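Local coordinates for outer membrane protein assembly factor BamA (Haemophilus ducreyi, PDB 4K3C) that probably takes part in assembling beta-barrel proteins and inserting them into the outer membrane, as the central subunit of the Bam complex, at residues Ser330-Lys336 / Gln348-Ser354; Leu373-Asn377 / Gln388-Ala392. All blocks are in the same frame, centred on the assembly; numbering follows the deposited sequence.

Contact 1: Ser330-Lys336 / Gln348-Ser354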
loop_
_atom_site.group_PDB
_atom_site.type_symbol
_atom_site.label_atom_id
_atom_site.label_comp_id
_atom_site.label_asym_id
_atom_site.label_seq_id
_atom_site.Cartn_x
_atom_site.Cartn_y
_atom_site.Cartn_z
ATOM N N SER A 330 -11.445 0.643 0.349
ATOM C CA SER A 330 -10.204 0.948 -0.319
ATOM C C SER A 330 -10.497 0.910 -1.811
ATOM O O SER A 330 -11.409 0.200 -2.268
ATOM C CB SER A 330 -9.154 -0.096 0.027
ATOM O OG SER A 330 -9.413 -1.295 -0.676
ATOM N N ALA A 331 -9.728 1.675 -2.571
ATOM C CA ALA A 331 -9.940 1.731 -4.000
ATOM C C ALA A 331 -8.759 2.333 -4.769
ATOM O O ALA A 331 -7.914 3.034 -4.207
ATOM C CB ALA A 331 -11.239 2.458 -4.310
ATOM N N ASN A 332 -8.723 2.037 -6.063
ATOM C CA ASN A 332 -7.657 2.473 -6.932
ATOM C C ASN A 332 -8.183 2.858 -8.318
ATOM O O ASN A 332 -9.097 2.222 -8.858
ATOM C CB ASN A 332 -6.631 1.355 -7.074
ATOM C CG ASN A 332 -5.414 1.790 -7.869
ATOM O OD1 ASN A 332 -5.478 1.977 -9.088
ATOM N ND2 ASN A 332 -4.289 1.953 -7.180
ATOM N N ILE A 333 -7.594 3.905 -8.885
ATOM C CA ILE A 333 -7.808 4.288 -10.273
ATOM C C ILE A 333 -6.420 4.466 -10.911
ATOM O O ILE A 333 -5.637 5.331 -10.500
ATOM C CB ILE A 333 -8.692 5.576 -10.380
ATOM C CG1 ILE A 333 -10.106 5.189 -10.748
ATOM C CG2 ILE A 333 -8.228 6.509 -11.494
ATOM C CD1 ILE A 333 -10.139 4.480 -12.082
ATOM N N SER A 334 -6.093 3.621 -11.883
ATOM C CA SER A 334 -4.777 3.686 -12.520
ATOM C C SER A 334 -4.848 3.698 -14.045
ATOM O O SER A 334 -5.823 3.248 -14.640
ATOM C CB SER A 334 -3.883 2.553 -12.026
ATOM O OG SER A 334 -4.556 1.304 -12.092
ATOM N N GLY A 335 -3.805 4.232 -14.670
ATOM C CA GLY A 335 -3.754 4.356 -16.114
ATOM C C GLY A 335 -2.335 4.320 -16.654
ATOM O O GLY A 335 -1.408 4.880 -16.054
ATOM N N LYS A 336 -2.165 3.657 -17.795
ATOM C CA LYS A 336 -0.882 3.616 -18.488
ATOM C C LYS A 336 -1.100 4.067 -19.913
ATOM O O LYS A 336 -2.149 3.824 -20.486
ATOM C CB LYS A 336 -0.341 2.202 -18.516
ATOM C CG LYS A 336 1.150 2.090 -18.329
ATOM C CD LYS A 336 1.612 0.695 -18.763
ATOM C CE LYS A 336 3.114 0.589 -18.917
ATOM N NZ LYS A 336 3.410 -0.310 -20.073
ATOM N N GLN A 348 -3.785 1.506 -20.988
ATOM C CA GLN A 348 -4.454 0.644 -20.034
ATOM C C GLN A 348 -5.076 1.509 -18.930
ATOM O O GLN A 348 -4.531 2.541 -18.585
ATOM C CB GLN A 348 -3.474 -0.388 -19.458
ATOM C CG GLN A 348 -2.533 -1.009 -20.496
ATOM C CD GLN A 348 -1.904 -2.332 -20.042
ATOM O OE1 GLN A 348 -0.733 -2.381 -19.642
ATOM N NE2 GLN A 348 -2.679 -3.413 -20.124
ATOM N N VAL A 349 -6.223 1.096 -18.397
ATOM C CA VAL A 349 -6.881 1.803 -17.299
ATOM C C VAL A 349 -7.594 0.779 -16.415
ATOM O O VAL A 349 -8.178 -0.161 -16.940
ATOM C CB VAL A 349 -7.881 2.864 -17.833
ATOM C CG1 VAL A 349 -8.974 2.214 -18.677
ATOM C CG2 VAL A 349 -8.490 3.661 -16.693
ATOM N N GLY A 350 -7.524 0.940 -15.089
ATOM C CA GLY A 350 -8.047 -0.048 -14.147
ATOM C C GLY A 350 -8.707 0.546 -12.903
ATOM O O GLY A 350 -8.387 1.666 -12.489
ATOM N N THR A 351 -9.576 -0.207 -12.250
ATOM C CA THR A 351 -10.238 0.299 -11.073
ATOM C C THR A 351 -10.632 -0.785 -10.150
ATOM O O THR A 351 -11.410 -1.597 -10.522
ATOM C CB THR A 351 -11.536 0.945 -11.454
ATOM O OG1 THR A 351 -11.336 1.715 -12.622
ATOM C CG2 THR A 351 -12.005 1.858 -10.382
ATOM N N ASN A 352 -10.140 -0.775 -8.926
ATOM C CA ASN A 352 -10.604 -1.711 -7.932
ATOM C C ASN A 352 -11.169 -1.047 -6.738
ATOM O O ASN A 352 -10.963 0.102 -6.515
ATOM C CB ASN A 352 -9.507 -2.602 -7.436
ATOM C CG ASN A 352 -8.610 -2.987 -8.475
ATOM O OD1 ASN A 352 -7.649 -2.309 -8.711
ATOM N ND2 ASN A 352 -8.892 -4.082 -9.132
ATOM N N PHE A 353 -11.847 -1.842 -5.943
ATOM C CA PHE A 353 -12.661 -1.392 -4.875
ATOM C C PHE A 353 -12.722 -2.563 -3.977
ATOM O O PHE A 353 -12.912 -3.649 -4.424
ATOM C CB PHE A 353 -14.039 -1.136 -5.440
ATOM C CG PHE A 353 -15.104 -1.053 -4.424
ATOM C CD1 PHE A 353 -15.032 -0.149 -3.410
ATOM C CD2 PHE A 353 -16.197 -1.862 -4.503
ATOM C CE1 PHE A 353 -16.011 -0.070 -2.480
ATOM C CE2 PHE A 353 -17.177 -1.777 -3.576
ATOM C CZ PHE A 353 -17.080 -0.879 -2.561
ATOM N N SER A 354 -12.538 -2.346 -2.700
ATOM C CA SER A 354 -12.833 -3.356 -1.737
ATOM C C SER A 354 -13.347 -2.588 -0.562
ATOM O O SER A 354 -12.808 -1.566 -0.229
ATOM C CB SER A 354 -11.598 -4.134 -1.379
ATOM O OG SER A 354 -10.744 -3.318 -0.634
#
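This beta hairpin from the transmembrane barrel of BamA illustrates how a membrane strand spends its backbone hydrogen bonds. Ser330-Lys336 and Gln348-Ser354 run antiparallel, their axes 171° apart and 4.5 Å at closest approach. Four hydrogen-bonded pairs, Ser330/Ser354, Asn332/Asn352, Ser334/Gly350 and Lys336/Gln348, each exchange two backbone bonds, from a tight Lys336 N to Gln348 O at 2.7 Å to a longer Asn352 N to Asn332 O at 3.2 Å. At the intervening non-hydrogen-bonded pairs the peptide groups point away from the partner strand, toward the neighbouring strands: Ala331, Ile333 and Gly335 bond to strand 303-317, Val349 and Thr351 to strand 366-378. CA-H...O contacts supplement the ladder, as from Thr351 CA to Asn332 O at 3.1 Å.

The two faces differ in character. Ala331, Ile333, Val349, Thr351 and Phe353 occupy one, consistent with the lipid-facing side of the barrel; the other carries Ser330, Asn332, Ser334, Lys336, Gln348, Asn352 and Ser354, several of whose polar groups are paired with other side chains. Asn332 ND2 bonds to Asn315, while its OD1 receives a weak bond from Ser334 OG at 3.2 Å. Gln348 NE2 is hydrogen-bonded to Thr376 OG1, its OE1 takes a weak bond from Gln388 NE2, and Lys336 NZ bonds weakly to Tyr346. At the far end of the ladder, Ser330 OG and Ser354 OG form a very short hydrogen bond of 2.4 Å.

Contact 2: Leu373-Asn377 / Gln388-Ala392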
loop_
_atom_site.group_PDB
_atom_site.type_symbol
_atom_site.label_atom_id
_atom_site.label_comp_id
_atom_site.label_asym_id
_atom_site.label_seq_id
_atom_site.Cartn_x
_atom_site.Cartn_y
_atom_site.Cartn_z
ATOM N N LEU A 373 -12.284 -3.617 -12.540
ATOM C CA LEU A 373 -12.550 -3.357 -13.934
ATOM C C LEU A 373 -11.230 -3.046 -14.605
ATOM O O LEU A 373 -10.466 -2.209 -14.120
ATOM C CB LEU A 373 -13.453 -2.147 -14.026
ATOM C CG LEU A 373 -14.702 -2.202 -14.892
ATOM C CD1 LEU A 373 -15.601 -1.031 -14.495
ATOM C CD2 LEU A 373 -14.336 -2.140 -16.382
ATOM N N ALA A 374 -10.958 -3.726 -15.714
ATOM C CA ALA A 374 -9.693 -3.574 -16.434
ATOM C C ALA A 374 -9.949 -3.474 -17.919
ATOM O O ALA A 374 -10.657 -4.296 -18.487
ATOM C CB ALA A 374 -8.803 -4.745 -16.172
ATOM N N TYR A 375 -9.346 -2.490 -18.561
ATOM C CA TYR A 375 -9.586 -2.296 -19.972
ATOM C C TYR A 375 -8.363 -1.764 -20.696
ATOM O O TYR A 375 -7.745 -0.792 -20.269
ATOM C CB TYR A 375 -10.753 -1.344 -20.174
ATOM C CG TYR A 375 -10.952 -0.962 -21.605
ATOM C CD1 TYR A 375 -11.282 -1.908 -22.553
ATOM C CD2 TYR A 375 -10.805 0.345 -22.013
ATOM C CE1 TYR A 375 -11.474 -1.558 -23.881
ATOM C CE2 TYR A 375 -10.985 0.712 -23.333
ATOM C CZ TYR A 375 -11.327 -0.243 -24.261
ATOM O OH TYR A 375 -11.508 0.126 -25.570
ATOM N N THR A 376 -8.025 -2.414 -21.802
ATOM C CA THR A 376 -6.944 -1.967 -22.656
ATOM C C THR A 376 -7.496 -1.732 -24.035
ATOM O O THR A 376 -8.311 -2.504 -24.519
ATOM C CB THR A 376 -5.828 -3.048 -22.809
ATOM O OG1 THR A 376 -5.498 -3.599 -21.531
ATOM C CG2 THR A 376 -4.559 -2.455 -23.429
ATOM N N ASN A 377 -7.044 -0.666 -24.674
ATOM C CA ASN A 377 -7.072 -0.627 -26.129
ATOM C C ASN A 377 -5.860 0.053 -26.742
ATOM O O ASN A 377 -4.996 0.596 -26.035
ATOM C CB ASN A 377 -8.366 -0.045 -26.699
ATOM C CG ASN A 377 -8.844 -0.814 -27.924
ATOM O OD1 ASN A 377 -8.435 -0.541 -29.056
ATOM N ND2 ASN A 377 -9.694 -1.803 -27.695
ATOM N N GLN A 388 0.098 -8.541 -23.081
ATOM C CA GLN A 388 -0.352 -7.480 -22.199
ATOM C C GLN A 388 -1.852 -7.652 -21.973
ATOM O O GLN A 388 -2.534 -6.727 -21.540
ATOM C CB GLN A 388 -0.093 -6.132 -22.869
ATOM C CG GLN A 388 0.210 -5.005 -21.923
ATOM C CD GLN A 388 1.657 -5.007 -21.472
ATOM O OE1 GLN A 388 2.441 -5.862 -21.876
ATOM N NE2 GLN A 388 2.017 -4.042 -20.633
ATOM N N LEU A 389 -2.363 -8.838 -22.283
ATOM C CA LEU A 389 -3.797 -9.112 -22.175
ATOM C C LEU A 389 -4.262 -9.654 -20.802
ATOM O O LEU A 389 -3.468 -10.114 -19.999
ATOM C CB LEU A 389 -4.230 -10.069 -23.288
ATOM C CG LEU A 389 -4.349 -9.501 -24.698
ATOM C CD1 LEU A 389 -4.845 -10.573 -25.606
ATOM C CD2 LEU A 389 -5.308 -8.368 -24.678
ATOM N N TYR A 390 -5.562 -9.591 -20.538
ATOM C CA TYR A 390 -6.092 -10.027 -19.250
ATOM C C TYR A 390 -6.689 -11.427 -19.267
ATOM O O TYR A 390 -7.131 -11.938 -20.289
ATOM C CB TYR A 390 -7.165 -9.074 -18.757
ATOM C CG TYR A 390 -6.767 -7.621 -18.743
ATOM C CD1 TYR A 390 -5.726 -7.173 -17.949
ATOM C CD2 TYR A 390 -7.462 -6.686 -19.499
ATOM C CE1 TYR A 390 -5.378 -5.855 -17.914
ATOM C CE2 TYR A 390 -7.110 -5.346 -19.471
ATOM C CZ TYR A 390 -6.063 -4.941 -18.671
ATOM O OH TYR A 390 -5.704 -3.612 -18.632
ATOM N N SER A 391 -6.700 -12.038 -18.099
ATOM C CA SER A 391 -7.333 -13.316 -17.906
ATOM C C SER A 391 -7.783 -13.328 -16.448
ATOM O O SER A 391 -7.267 -12.563 -15.627
ATOM C CB SER A 391 -6.365 -14.458 -18.207
ATOM O OG SER A 391 -5.371 -14.585 -17.199
ATOM N N ALA A 392 -8.764 -14.169 -16.130
ATOM C CA ALA A 392 -9.282 -14.248 -14.774
ATOM C C ALA A 392 -9.295 -15.694 -14.336
ATOM O O ALA A 392 -9.043 -16.587 -15.139
ATOM C CB ALA A 392 -10.678 -13.644 -14.697
#
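Leu373-Asn377 is extended barrel strand, whereas Gln388-Ala392 has no regular secondary structure, and the two backbones never pair: the nearest CA atoms, Thr376 to Leu389 and Ala374 to Tyr390, stand 7.8 and 7.9 Å apart. No clear hydrogen bond crosses this gap, so side chains must bridge it. Tyr390 does most of that work. Its CA-to-CB bond points toward the strand, while those of Ala374 and Thr376 point toward the loop and that of Tyr375 between them points away. The methyl of Ala374 sits over one face of the Tyr390 ring in a CH-pi contact, CB lying 3.8 Å from the centroid and 15° off the normal. Further along the strand, Tyr390 OH approaches Thr376 OG1 to 2.9 Å. Thr376 OG1 accepts a hydrogen bond from Gln348 NE2. An aromatic side chain thus fits a loop to a sheet without joining it.

The loop belongs to the long connection between barrel strands 366-378 and 430-440, which carries the Leu-Arg-Gly-Phe sequence of the Omp85 family's loop 6 and folds back into the barrel. There Tyr390 touches Gln348 of strand 346-358 and Met431 of strand 430-440, while Ala392 packs on Ala462 and Val464 of strand 453-465.

In the fold
The two contacts follow one another along the chain, contact 1 closing before contact 2 opens, and their centres are about 12 Å apart within the same barrel. Strand 346-358 of contact 1 and strand 366-378 of contact 2 are consecutive antiparallel neighbours, probably hydrogen-bonded from Thr351 N to Leu373 O (2.9 Å) and from Val349 N to Tyr375 O (3.1 Å). Contact 1 forms part of the barrel wall, and contact 2 lays a returning loop against the inner surface of the next strand. Gln348 lies at their junction, close to both Gln388 and Tyr390. The general lesson is that backbone bonds make the barrel continuous, while side chains fit its interior loop.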